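Local coordinates for protein tryptophan halogenase (PDB 2PYX) that probably acts as an FAD-dependent halogenase of the tryptophan halogenase family, a flavoprotein related to the monooxygenases, at residues F225-L236 and N346-A354; W20-A28 and M66-G74. All coordinates share one frame; numbering follows the deposited sequence. Where two conformers were deposited one is given.

Interaction 1 lies in the Rossmann-type sheet, while interaction 2 joins the helix after the first strand of that sheet to helix 65-73; both are largely buried. Interaction 1 links two parallel neighbours of the mixed sheet and the turns that follow them; it is rich in hydrogen bonds, with a buried carboxylate and a bridging water, and it covers about twice the surface of interaction 2. Interaction 2 packs helices 16-31 and 65-73 with no hydrogen bond between its segments, and it reaches the surface at Lys72. The two meet through Thr22, on a face of helix 16-31 turned away from 66-74: its OG1 lies 3.4 Å from Ile350 CD1 of interaction 1.

Interaction 1 of 2, residues F225-L236 and N346-A354; sequences FIDCTGAKSLLL and NCIAIGMAA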
ATOM      1  N   PHE A 225     -18.295 -15.542  -3.803  1.00 10.39           N
ATOM      2  CA  PHE A 225     -17.423 -15.899  -2.706  1.00 10.66           C
ATOM      3  C   PHE A 225     -16.141 -15.075  -2.764  1.00 11.59           C
ATOM      4  O   PHE A 225     -15.512 -15.013  -3.830  1.00 13.12           O
ATOM      5  CB  PHE A 225     -17.116 -17.387  -2.774  1.00 12.33           C
ATOM      6  CG  PHE A 225     -18.306 -18.218  -2.484  1.00 11.78           C
ATOM      7  CD1 PHE A 225     -19.243 -18.487  -3.464  1.00 12.88           C
ATOM      8  CD2 PHE A 225     -18.543 -18.662  -1.170  1.00 11.23           C
ATOM      9  CE1 PHE A 225     -20.415 -19.225  -3.154  1.00 11.90           C
ATOM     10  CE2 PHE A 225     -19.718 -19.399  -0.895  1.00 13.71           C
ATOM     11  CZ  PHE A 225     -20.615 -19.666  -1.857  1.00 13.10           C
ATOM     12  N   ILE A 226     -15.753 -14.467  -1.643  1.00 10.00           N
ATOM     13  CA  ILE A 226     -14.575 -13.633  -1.625  1.00  8.92           C
ATOM     14  C   ILE A 226     -13.529 -14.393  -0.860  1.00 10.20           C
ATOM     15  O   ILE A 226     -13.738 -14.728   0.322  1.00 10.14           O
ATOM     16  CB  ILE A 226     -14.825 -12.285  -0.942  1.00 10.41           C
ATOM     17  CG1 ILE A 226     -16.110 -11.618  -1.394  1.00 14.40           C
ATOM     18  CG2 ILE A 226     -13.603 -11.392  -1.125  1.00 11.34           C
ATOM     19  CD1 ILE A 226     -16.249 -11.426  -2.833  1.00 16.10           C
ATOM     20  N   ASP A 227     -12.394 -14.674  -1.496  1.00  9.38           N
ATOM     21  CA  ASP A 227     -11.328 -15.390  -0.837  1.00  8.76           C
ATOM     22  C   ASP A 227     -10.419 -14.391  -0.112  1.00 11.17           C
ATOM     23  O   ASP A 227      -9.618 -13.706  -0.749  1.00 10.95           O
ATOM     24  CB  ASP A 227     -10.521 -16.207  -1.845  1.00 10.40           C
ATOM     25  CG  ASP A 227      -9.510 -17.122  -1.189  1.00 11.49           C
ATOM     26  OD1 ASP A 227      -9.235 -16.947  -0.002  1.00 12.71           O
ATOM     27  OD2 ASP A 227      -8.952 -17.992  -1.884  1.00 12.03           O
ATOM     28  N   CYS A 228     -10.550 -14.334   1.215  1.00 10.84           N
ATOM     29  CA  CYS A 228      -9.700 -13.571   2.095  1.00 10.56           C
ATOM     30  C   CYS A 228      -8.907 -14.495   3.051  1.00 12.47           C
ATOM     31  O   CYS A 228      -8.588 -14.131   4.187  1.00 11.64           O
ATOM     32  CB  CYS A 228     -10.571 -12.556   2.844  1.00 11.52           C
ATOM     33  SG  CYS A 228     -11.288 -11.330   1.732  1.00 11.51           S
ATOM     34  N   THR A 229      -8.576 -15.689   2.566  1.00 11.23           N
ATOM     35  CA  THR A 229      -7.915 -16.699   3.407  1.00 12.44           C
ATOM     36  C   THR A 229      -6.384 -16.524   3.531  1.00 14.72           C
ATOM     37  O   THR A 229      -5.707 -17.366   4.158  1.00 17.60           O
ATOM     38  CB  THR A 229      -8.206 -18.121   2.888  1.00 13.72           C
ATOM     39  OG1 THR A 229      -7.654 -18.321   1.571  1.00 12.48           O
ATOM     40  CG2 THR A 229      -9.676 -18.379   2.912  1.00 12.68           C
ATOM     41  N   GLY A 230      -5.829 -15.451   2.975  1.00 13.03           N
ATOM     42  CA  GLY A 230      -4.381 -15.210   3.025  1.00 13.14           C
ATOM     43  C   GLY A 230      -3.613 -16.007   2.003  1.00 12.58           C
ATOM     44  O   GLY A 230      -4.187 -16.480   1.028  1.00 14.30           O
ATOM     45  N   ALA A 231      -2.287 -16.130   2.211  1.00 16.30           N
ATOM     46  CA  ALA A 231      -1.387 -16.709   1.219  1.00 18.31           C
ATOM     47  C   ALA A 231      -1.738 -18.137   0.799  1.00 17.39           C
ATOM     48  O   ALA A 231      -1.429 -18.583  -0.324  1.00 20.03           O
ATOM     49  CB  ALA A 231       0.049 -16.660   1.717  1.00 21.07           C
ATOM     50  N   LYS A 232      -2.387 -18.858   1.696  1.00 17.75           N
ATOM     51  CA  LYS A 232      -2.864 -20.195   1.371  1.00 19.77           C
ATOM     52  C   LYS A 232      -3.895 -20.215   0.267  1.00 18.95           C
ATOM     53  O   LYS A 232      -4.057 -21.248  -0.364  1.00 20.44           O
ATOM     54  CB  LYS A 232      -3.408 -20.907   2.608  1.00 20.98           C
ATOM     55  CG  LYS A 232      -4.653 -20.300   3.220  1.00 25.54           C
ATOM     56  N   SER A 233      -4.590 -19.099   0.023  1.00 16.45           N
ATOM     57  CA  SER A 233      -5.474 -18.989  -1.144  1.00 14.61           C
ATOM     58  C   SER A 233      -6.371 -20.231  -1.339  1.00 13.78           C
ATOM     59  O   SER A 233      -6.400 -20.870  -2.404  1.00 14.56           O
ATOM     60  CB  SER A 233      -4.669 -18.664  -2.386  1.00 14.77           C
ATOM     61  OG  SER A 233      -5.468 -18.166  -3.442  1.00 14.56           O
ATOM     62  N   LEU A 234      -7.140 -20.527  -0.305  1.00 14.77           N
ATOM     63  CA  LEU A 234      -7.901 -21.778  -0.280  1.00 15.06           C
ATOM     64  C   LEU A 234      -9.006 -21.928  -1.333  1.00 16.23           C
ATOM     65  O   LEU A 234      -9.309 -23.046  -1.779  1.00 15.36           O
ATOM     66  CB  LEU A 234      -8.483 -21.999   1.110  1.00 16.76           C
ATOM     67  CG  LEU A 234      -7.487 -22.102   2.268  1.00 21.86           C
ATOM     68  CD1 LEU A 234      -8.211 -22.295   3.574  1.00 28.12           C
ATOM     69  CD2 LEU A 234      -6.477 -23.231   2.048  1.00 24.30           C
ATOM     70  N   LEU A 235      -9.611 -20.807  -1.746  1.00 12.58           N
ATOM     71  CA  LEU A 235     -10.684 -20.839  -2.713  1.00 13.63           C
ATOM     72  C   LEU A 235     -10.138 -20.600  -4.114  1.00 11.77           C
ATOM     73  O   LEU A 235     -10.348 -21.375  -5.037  1.00 12.54           O
ATOM     74  CB  LEU A 235     -11.772 -19.813  -2.394  1.00 11.89           C
ATOM     75  CG  LEU A 235     -12.835 -20.266  -1.374  1.00 20.27           C
ATOM     76  CD1 LEU A 235     -12.274 -20.538  -0.030  1.00 23.95           C
ATOM     77  CD2 LEU A 235     -13.970 -19.238  -1.299  1.00 16.78           C
ATOM     78  N   LEU A 236      -9.424 -19.507  -4.300  1.00 11.22           N
ATOM     79  CA  LEU A 236      -9.008 -19.156  -5.644  1.00  9.99           C
ATOM     80  C   LEU A 236      -7.823 -20.022  -6.139  1.00 11.73           C
ATOM     81  O   LEU A 236      -7.872 -20.656  -7.201  1.00 12.82           O
ATOM     82  CB  LEU A 236      -8.651 -17.668  -5.710  1.00 12.66           C
ATOM     83  CG  LEU A 236      -8.343 -17.189  -7.132  1.00 10.28           C
ATOM     84  CD1 LEU A 236      -9.595 -16.685  -7.796  1.00 14.84           C
ATOM     85  CD2 LEU A 236      -7.257 -16.123  -7.185  1.00 15.25           C
ATOM     86  N   ASN A 346     -17.131 -17.599  -9.792  1.00  9.87           N
ATOM     87  CA  ASN A 346     -17.829 -16.677  -8.869  1.00 10.48           C
ATOM     88  C   ASN A 346     -17.050 -16.431  -7.602  1.00 10.42           C
ATOM     89  O   ASN A 346     -17.618 -16.214  -6.527  1.00 11.19           O
ATOM     90  CB  ASN A 346     -19.241 -17.180  -8.530  1.00 12.18           C
ATOM     91  CG  ASN A 346     -19.244 -18.489  -7.820  1.00 10.93           C
ATOM     92  OD1 ASN A 346     -18.317 -19.318  -7.924  1.00 12.55           O
ATOM     93  ND2 ASN A 346     -20.326 -18.716  -7.037  1.00 12.60           N
ATOM     94  N   CYS A 347     -15.719 -16.436  -7.740  1.00 10.69           N
ATOM     95  CA  CYS A 347     -14.802 -16.267  -6.630  1.00  9.76           C
ATOM     96  C   CYS A 347     -13.801 -15.165  -6.960  1.00 10.78           C
ATOM     97  O   CYS A 347     -13.134 -15.209  -7.999  1.00 10.30           O
ATOM     98  CB  CYS A 347     -14.045 -17.562  -6.319  1.00 14.30           C
ATOM     99  SG  CYS A 347     -12.826 -17.406  -4.969  1.00 13.38           S
ATOM    100  N   ILE A 348     -13.700 -14.193  -6.061  1.00  9.40           N
ATOM    101  CA  ILE A 348     -12.681 -13.152  -6.194  0.50  9.74           C
ATOM    102  C   ILE A 348     -11.788 -13.145  -4.950  1.00  9.14           C
ATOM    103  O   ILE A 348     -12.247 -13.203  -3.818  1.00  9.18           O
ATOM    104  CB  ILE A 348     -13.334 -11.787  -6.530  0.50 10.40           C
ATOM    105  CG1 ILE A 348     -12.280 -10.732  -6.901  0.50  8.27           C
ATOM    106  CG2 ILE A 348     -14.272 -11.317  -5.427  0.50  9.96           C
ATOM    107  CD1 ILE A 348     -12.878  -9.392  -7.322  0.50 11.18           C
ATOM    108  N   ALA A 349     -10.474 -13.087  -5.184  1.00  8.61           N
ATOM    109  CA  ALA A 349      -9.497 -13.097  -4.114  1.00  7.73           C
ATOM    110  C   ALA A 349      -9.106 -11.659  -3.761  1.00  7.92           C
ATOM    111  O   ALA A 349      -8.809 -10.840  -4.645  1.00  8.81           O
ATOM    112  CB  ALA A 349      -8.266 -13.900  -4.477  1.00  8.99           C
ATOM    113  N   ILE A 350      -9.084 -11.370  -2.467  1.00  9.13           N
ATOM    114  CA  ILE A 350      -8.733 -10.044  -1.976  1.00  8.94           C
ATOM    115  C   ILE A 350      -7.715 -10.204  -0.833  1.00  9.50           C
ATOM    116  O   ILE A 350      -7.908 -11.037   0.079  1.00 10.18           O
ATOM    117  CB  ILE A 350      -9.982  -9.238  -1.540  1.00  8.68           C
ATOM    118  CG1 ILE A 350     -10.960  -9.133  -2.724  1.00  9.43           C
ATOM    119  CG2 ILE A 350      -9.619  -7.882  -0.969  1.00  9.46           C
ATOM    120  CD1 ILE A 350     -12.189  -8.266  -2.528  1.00 10.15           C
ATOM    121  N   GLY A 351      -6.645  -9.429  -0.903  1.00  9.31           N
ATOM    122  CA  GLY A 351      -5.548  -9.554   0.017  1.00 10.04           C
ATOM    123  C   GLY A 351      -4.536 -10.580  -0.458  1.00  9.76           C
ATOM    124  O   GLY A 351      -4.343 -10.754  -1.684  1.00  9.89           O
HETATM  125  N   MSE A 352      -3.842 -11.203   0.494  1.00  9.68           N
HETATM  126  CA  MSE A 352      -2.749 -12.131   0.194  0.50 10.43           C
HETATM  127  C   MSE A 352      -3.204 -13.362  -0.582  1.00 10.17           C
HETATM  128  O   MSE A 352      -2.382 -14.023  -1.241  1.00 10.79           O
HETATM  129  CB  MSE A 352      -2.043 -12.536   1.480  0.50 10.60           C
HETATM  130  CG  MSE A 352      -1.486 -11.320   2.183  0.50  9.27           C
HETATM  131 SE   MSE A 352      -0.608 -11.708   3.875  0.38 17.69          SE
HETATM  132  CE  MSE A 352       0.505 -12.885   3.301  0.50 11.10           C
ATOM    133  N   ALA A 353      -4.504 -13.681  -0.517  1.00  9.80           N
ATOM    134  CA  ALA A 353      -5.031 -14.774  -1.314  1.00  9.93           C
ATOM    135  C   ALA A 353      -4.848 -14.510  -2.809  1.00 10.27           C
ATOM    136  O   ALA A 353      -4.772 -15.466  -3.604  1.00 11.00           O
ATOM    137  CB  ALA A 353      -6.492 -15.050  -1.015  1.00  9.23           C
ATOM    138  N   ALA A 354      -4.813 -13.228  -3.217  1.00  9.31           N
ATOM    139  CA  ALA A 354      -4.529 -12.880  -4.617  1.00  8.12           C
ATOM    140  C   ALA A 354      -3.043 -12.745  -4.972  1.00  8.28           C
ATOM    141  O   ALA A 354      -2.614 -13.134  -6.039  1.00 10.76           O
ATOM    142  CB  ALA A 354      -5.233 -11.615  -4.992  1.00  8.98           C
TER
HETATM  143  O   HOH W   1      -6.391 -12.844   1.585  1.00 11.04           O
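Phe225, Ile226 and Asp227 pair in parallel with Cys347, Ile348 and Ala349 as adjacent strands of a Rossmann-type sheet, whose strand 9-13 flanks 224-227 on its other edge. Four backbone hydrogen bonds join them, from Phe225 N to Asn346 O, Ile348 N to Phe225 O, Asp227 N to Ile348 O, and Ile350 N to Asp227 O (2.9 Å).

The apolar contacts fall on both faces. On one, Ile226 and Ile348 lie alongside each other, Ile226 CD1 meeting Ile348 CG2, while Ile226 CG2 meets Ile350 CD1; helix 363-377 covers this face. On the other, Cys347 SG packs against Leu235 CB at 3.7 Å, and Leu236 CD2 rests on Ala349 CB at 3.6 Å. Just past the strand, the side chain of Cys228 lies close to that of Ala18, a predicted FAD-binding residue.

Polar side chains organise the turn after the strand. Asp227 extends away from its own amide (chi1 -172°), which brings its carboxylate beside Ala353 CB, where four donors hold it: OD1 accepts from Thr229 OG1 and from Thr229 N, the latter bond closing an Asx turn, and OD2 from Leu235 N and Leu236 N. Leu236 N meets the anti lone pair of OD2, whereas Leu235 N approaches from above the carboxylate plane. These helix-start amides would probably stabilise the negative charge.

A water bridges the turns, accepting from Gly230 N and Ala353 N and donating to Ile350 O. Nearby, Ser233 OG donates to Ala353 O at 2.8 Å, in the carbonyl plane and on a lone pair.

Interaction 2 of 2, residues W20-A28 and M66-G74; sequences WITAGLLAA and MRSTLSKIG
Leu25 of helix 16-31 reaches the 66-74 segment with the end of its side chain. Its CB sets off along the interface rather than at it, and the end of the chain then turns in: with CG anti to the carbonyl carbon (chi1 -72°) the branch point, CG, comes 4.2 Å from Ile73 CG1. From there the two methyls divide the neighbours. CD1 meets Thr69 CG2, while CD2 has the more neighbours: it lies 3.8 Å from Lys72 CE, 3.9 Å from Ile73 CG1, and also near the Thr69 methyl. Leu25 thus crosses both Thr69 and Ile73 at about a right angle and the lysine chain more obliquely.

The helix carrying Leu25 follows the first strand of the Rossmann-type fold, and its first turn, with the glycine-rich loop before it, carries the predicted FAD-binding residues Gly15 to Ala18. Segments 20-28 and 66-73 cross at 58° with their axes 9.1 Å apart. Their backbones come nearest at Gly24, where the absence of a side chain lets Ile73 lay CG1 at 3.9 Å from the Gly24 carbonyl carbon.

One turn before Leu25, Ile21 sends CG2 to Thr69 CG2 and CD1 to Met66 CE. The selenomethionine bends at its second and third torsions, bringing CE of Met66 within 4.1 Å of Ile21 CD1. Thr69 keeps its methyl for Ile21 and Leu25 and its hydroxyl for other partners, among them Glu369 of helix 363-377. Lys72 similarly lends its aliphatic carbons to Leu25, whereas its NZ bonds to a tetraethylene glycol, probably from the crystallisation liquor. At the far end, Ala28 points its CB at the second helix, 3.2 Å from Lys72 O, just before Gly74 closes that helix in a Schellman motif.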
ATOM      1  N   TRP A  20     -12.650  -7.586   6.240  1.00  9.54           N
ATOM      2  CA  TRP A  20     -13.498  -6.530   6.798  1.00 11.27           C
ATOM      3  C   TRP A  20     -13.547  -5.259   5.962  1.00 10.99           C
ATOM      4  O   TRP A  20     -14.581  -4.603   5.888  1.00 12.87           O
ATOM      5  CB  TRP A  20     -13.155  -6.227   8.243  1.00 10.00           C
ATOM      6  CG  TRP A  20     -13.493  -7.377   9.131  1.00 11.27           C
ATOM      7  CD1 TRP A  20     -12.614  -8.259   9.720  1.00 13.32           C
ATOM      8  CD2 TRP A  20     -14.794  -7.811   9.482  1.00 11.30           C
ATOM      9  NE1 TRP A  20     -13.307  -9.202  10.441  1.00 12.08           N
ATOM     10  CE2 TRP A  20     -14.643  -8.950  10.311  1.00 10.98           C
ATOM     11  CE3 TRP A  20     -16.085  -7.363   9.184  1.00 11.66           C
ATOM     12  CZ2 TRP A  20     -15.738  -9.639  10.829  1.00 11.16           C
ATOM     13  CZ3 TRP A  20     -17.151  -8.027   9.726  1.00 12.67           C
ATOM     14  CH2 TRP A  20     -16.965  -9.169  10.538  1.00 13.33           C
ATOM     15  N   ILE A  21     -12.457  -4.920   5.281  1.00 10.29           N
ATOM     16  CA  ILE A  21     -12.569  -3.779   4.363  1.00 10.53           C
ATOM     17  C   ILE A  21     -13.557  -4.115   3.247  1.00  9.28           C
ATOM     18  O   ILE A  21     -14.366  -3.274   2.833  1.00 10.75           O
ATOM     19  CB  ILE A  21     -11.203  -3.360   3.804  1.00  9.33           C
ATOM     20  CG1 ILE A  21     -10.408  -2.628   4.897  1.00 10.97           C
ATOM     21  CG2 ILE A  21     -11.348  -2.468   2.548  1.00 11.32           C
ATOM     22  CD1 ILE A  21      -8.935  -2.420   4.550  1.00 13.50           C
ATOM     23  N   THR A  22     -13.486  -5.352   2.753  1.00  8.08           N
ATOM     24  CA  THR A  22     -14.412  -5.783   1.714  1.00  9.43           C
ATOM     25  C   THR A  22     -15.854  -5.687   2.216  1.00  8.71           C
ATOM     26  O   THR A  22     -16.732  -5.182   1.546  1.00  9.83           O
ATOM     27  CB  THR A  22     -14.092  -7.211   1.215  1.00 11.77           C
ATOM     28  OG1 THR A  22     -12.741  -7.239   0.718  1.00 10.15           O
ATOM     29  CG2 THR A  22     -15.049  -7.642   0.122  1.00 10.74           C
ATOM     30  N   ALA A  23     -16.121  -6.264   3.386  1.00 10.64           N
ATOM     31  CA  ALA A  23     -17.473  -6.241   3.938  1.00 10.12           C
ATOM     32  C   ALA A  23     -18.001  -4.822   4.064  1.00  7.51           C
ATOM     33  O   ALA A  23     -19.127  -4.519   3.682  1.00 10.49           O
ATOM     34  CB  ALA A  23     -17.479  -6.923   5.293  1.00 11.16           C
ATOM     35  N   GLY A  24     -17.166  -3.932   4.592  1.00  9.54           N
ATOM     36  CA  GLY A  24     -17.584  -2.557   4.824  1.00  9.84           C
ATOM     37  C   GLY A  24     -17.862  -1.785   3.563  1.00 10.03           C
ATOM     38  O   GLY A  24     -18.857  -1.057   3.442  1.00  9.60           O
ATOM     39  N   LEU A  25     -16.958  -1.930   2.590  1.00  9.80           N
ATOM     40  CA  LEU A  25     -17.136  -1.222   1.321  1.00  9.34           C
ATOM     41  C   LEU A  25     -18.388  -1.728   0.565  1.00  8.73           C
ATOM     42  O   LEU A  25     -19.133  -0.949   0.006  1.00 10.02           O
ATOM     43  CB  LEU A  25     -15.886  -1.286   0.457  1.00  9.97           C
ATOM     44  CG  LEU A  25     -14.727  -0.429   0.963  1.00 10.28           C
ATOM     45  CD1 LEU A  25     -13.506  -0.746   0.100  1.00 13.23           C
ATOM     46  CD2 LEU A  25     -15.054   1.054   0.934  1.00 12.94           C
ATOM     47  N   LEU A  26     -18.599  -3.039   0.556  1.00  9.41           N
ATOM     48  CA  LEU A  26     -19.793  -3.584  -0.081  1.00  9.75           C
ATOM     49  C   LEU A  26     -21.079  -3.092   0.608  1.00  9.70           C
ATOM     50  O   LEU A  26     -21.998  -2.650  -0.064  1.00 10.41           O
ATOM     51  CB  LEU A  26     -19.792  -5.121  -0.046  1.00 10.15           C
ATOM     52  CG  LEU A  26     -18.818  -5.770  -1.027  1.00 11.49           C
ATOM     53  CD1 LEU A  26     -18.777  -7.275  -0.761  1.00 14.23           C
ATOM     54  CD2 LEU A  26     -19.180  -5.505  -2.472  1.00 13.38           C
ATOM     55  N   ALA A  27     -21.127  -3.202   1.941  1.00 10.60           N
ATOM     56  CA  ALA A  27     -22.334  -2.830   2.677  1.00 11.91           C
ATOM     57  C   ALA A  27     -22.603  -1.346   2.525  1.00 11.60           C
ATOM     58  O   ALA A  27     -23.736  -0.929   2.307  1.00 12.20           O
ATOM     59  CB  ALA A  27     -22.188  -3.192   4.160  1.00 12.19           C
ATOM     60  N   ALA A  28     -21.561  -0.529   2.641  1.00 10.88           N
ATOM     61  CA  ALA A  28     -21.754   0.912   2.567  1.00 12.30           C
ATOM     62  C   ALA A  28     -22.267   1.324   1.177  1.00 11.78           C
ATOM     63  O   ALA A  28     -23.141   2.210   1.038  1.00 13.45           O
ATOM     64  CB  ALA A  28     -20.476   1.655   2.923  1.00 13.17           C
HETATM   65  N   MSE A  66      -6.792   5.377   1.748  1.00 10.18           N
HETATM   66  CA  MSE A  66      -7.386   4.864   2.967  1.00  9.39           C
HETATM   67  C   MSE A  66      -8.277   5.911   3.616  1.00  9.79           C
HETATM   68  O   MSE A  66      -9.258   5.567   4.271  1.00 10.92           O
HETATM   69  CB  MSE A  66      -6.320   4.406   3.938  1.00 11.76           C
HETATM   70  CG  MSE A  66      -6.871   3.650   5.136  1.00 12.34           C
HETATM   71 SE   MSE A  66      -7.970   2.077   4.734  0.75 12.10          SE
HETATM   72  CE  MSE A  66      -6.545   0.892   4.221  1.00 13.50           C
ATOM     73  N   ARG A  67      -7.959   7.186   3.418  1.00 10.90           N
ATOM     74  CA  ARG A  67      -8.871   8.237   3.915  1.00 10.92           C
ATOM     75  C   ARG A  67     -10.268   8.083   3.314  1.00 12.36           C
ATOM     76  O   ARG A  67     -11.293   8.177   4.032  1.00 12.15           O
ATOM     77  CB  ARG A  67      -8.314   9.637   3.627  1.00 11.25           C
ATOM     78  CG  ARG A  67      -6.998   9.985   4.301  1.00 10.62           C
ATOM     79  CD  ARG A  67      -6.524  11.424   3.997  1.00 11.31           C
ATOM     80  NE  ARG A  67      -6.225  11.573   2.585  1.00 11.84           N
ATOM     81  CZ  ARG A  67      -7.066  12.027   1.662  1.00 14.72           C
ATOM     82  NH1 ARG A  67      -8.256  12.476   2.004  1.00 13.44           N
ATOM     83  NH2 ARG A  67      -6.694  12.054   0.392  1.00 16.30           N
ATOM     84  N   SER A  68     -10.299   7.801   2.009  1.00 10.01           N
ATOM     85  CA  SER A  68     -11.560   7.606   1.299  0.50 10.04           C
ATOM     86  C   SER A  68     -12.258   6.320   1.716  1.00 11.52           C
ATOM     87  O   SER A  68     -13.446   6.323   1.940  1.00 11.83           O
ATOM     88  CB  SER A  68     -11.361   7.648  -0.212  0.50 11.48           C
ATOM     89  OG  SER A  68     -12.577   7.360  -0.867  0.50 10.62           O
ATOM     90  N   THR A  69     -11.494   5.232   1.823  1.00 10.02           N
ATOM     91  CA  THR A  69     -12.072   3.970   2.280  1.00 10.57           C
ATOM     92  C   THR A  69     -12.730   4.120   3.646  1.00 10.23           C
ATOM     93  O   THR A  69     -13.861   3.670   3.862  1.00 11.85           O
ATOM     94  CB  THR A  69     -10.971   2.916   2.298  1.00 13.54           C
ATOM     95  OG1 THR A  69     -10.545   2.696   0.973  1.00 11.89           O
ATOM     96  CG2 THR A  69     -11.429   1.610   2.855  1.00 11.81           C
ATOM     97  N   LEU A  70     -12.012   4.732   4.582  1.00 10.43           N
ATOM     98  CA  LEU A  70     -12.560   4.921   5.941  1.00 10.70           C
ATOM     99  C   LEU A  70     -13.831   5.778   5.904  1.00 11.42           C
ATOM    100  O   LEU A  70     -14.844   5.484   6.530  1.00 12.83           O
ATOM    101  CB  LEU A  70     -11.508   5.593   6.825  1.00 11.10           C
ATOM    102  CG  LEU A  70     -10.339   4.709   7.256  1.00 11.68           C
ATOM    103  CD1 LEU A  70      -9.260   5.581   7.893  1.00 10.64           C
ATOM    104  CD2 LEU A  70     -10.765   3.582   8.185  1.00 13.98           C
ATOM    105  N   SER A  71     -13.769   6.856   5.157  1.00 11.67           N
ATOM    106  CA  SER A  71     -14.918   7.735   5.059  1.00 12.05           C
ATOM    107  C   SER A  71     -16.146   7.034   4.437  1.00 11.35           C
ATOM    108  O   SER A  71     -17.276   7.124   4.957  1.00 12.40           O
ATOM    109  CB  SER A  71     -14.542   8.924   4.182  1.00 14.40           C
ATOM    110  OG  SER A  71     -15.637   9.831   4.076  1.00 19.83           O
ATOM    111  N   LYS A  72     -15.925   6.285   3.355  1.00 11.15           N
ATOM    112  CA  LYS A  72     -16.999   5.519   2.712  1.00 11.73           C
ATOM    113  C   LYS A  72     -17.597   4.462   3.634  1.00 12.18           C
ATOM    114  O   LYS A  72     -18.827   4.297   3.681  1.00 13.71           O
ATOM    115  CB  LYS A  72     -16.492   4.862   1.443  1.00 10.76           C
ATOM    116  CG  LYS A  72     -16.253   5.803   0.278  1.00 13.47           C
ATOM    117  CD  LYS A  72     -15.920   5.045  -0.979  1.00 17.05           C
ATOM    118  CE  LYS A  72     -14.549   4.364  -0.918  1.00 12.67           C
ATOM    119  NZ  LYS A  72     -14.298   3.551  -2.132  1.00 12.91           N
ATOM    120  N   ILE A  73     -16.758   3.782   4.398  1.00 10.16           N
ATOM    121  CA  ILE A  73     -17.255   2.785   5.364  1.00 11.88           C
ATOM    122  C   ILE A  73     -18.035   3.435   6.487  1.00 12.17           C
ATOM    123  O   ILE A  73     -18.963   2.826   7.028  1.00 13.49           O
ATOM    124  CB  ILE A  73     -16.092   1.950   5.917  1.00 11.58           C
ATOM    125  CG1 ILE A  73     -15.489   1.109   4.782  1.00 12.52           C
ATOM    126  CG2 ILE A  73     -16.502   1.058   7.073  1.00 11.27           C
ATOM    127  CD1 ILE A  73     -14.303   0.259   5.144  1.00 12.07           C
ATOM    128  N   GLY A  74     -17.668   4.669   6.826  1.00 12.14           N
ATOM    129  CA  GLY A  74     -18.356   5.446   7.828  1.00 13.65           C
ATOM    130  C   GLY A  74     -17.645   5.541   9.157  1.00 14.11           C
ATOM    131  O   GLY A  74     -18.286   5.775  10.198  1.00 15.63           O
TER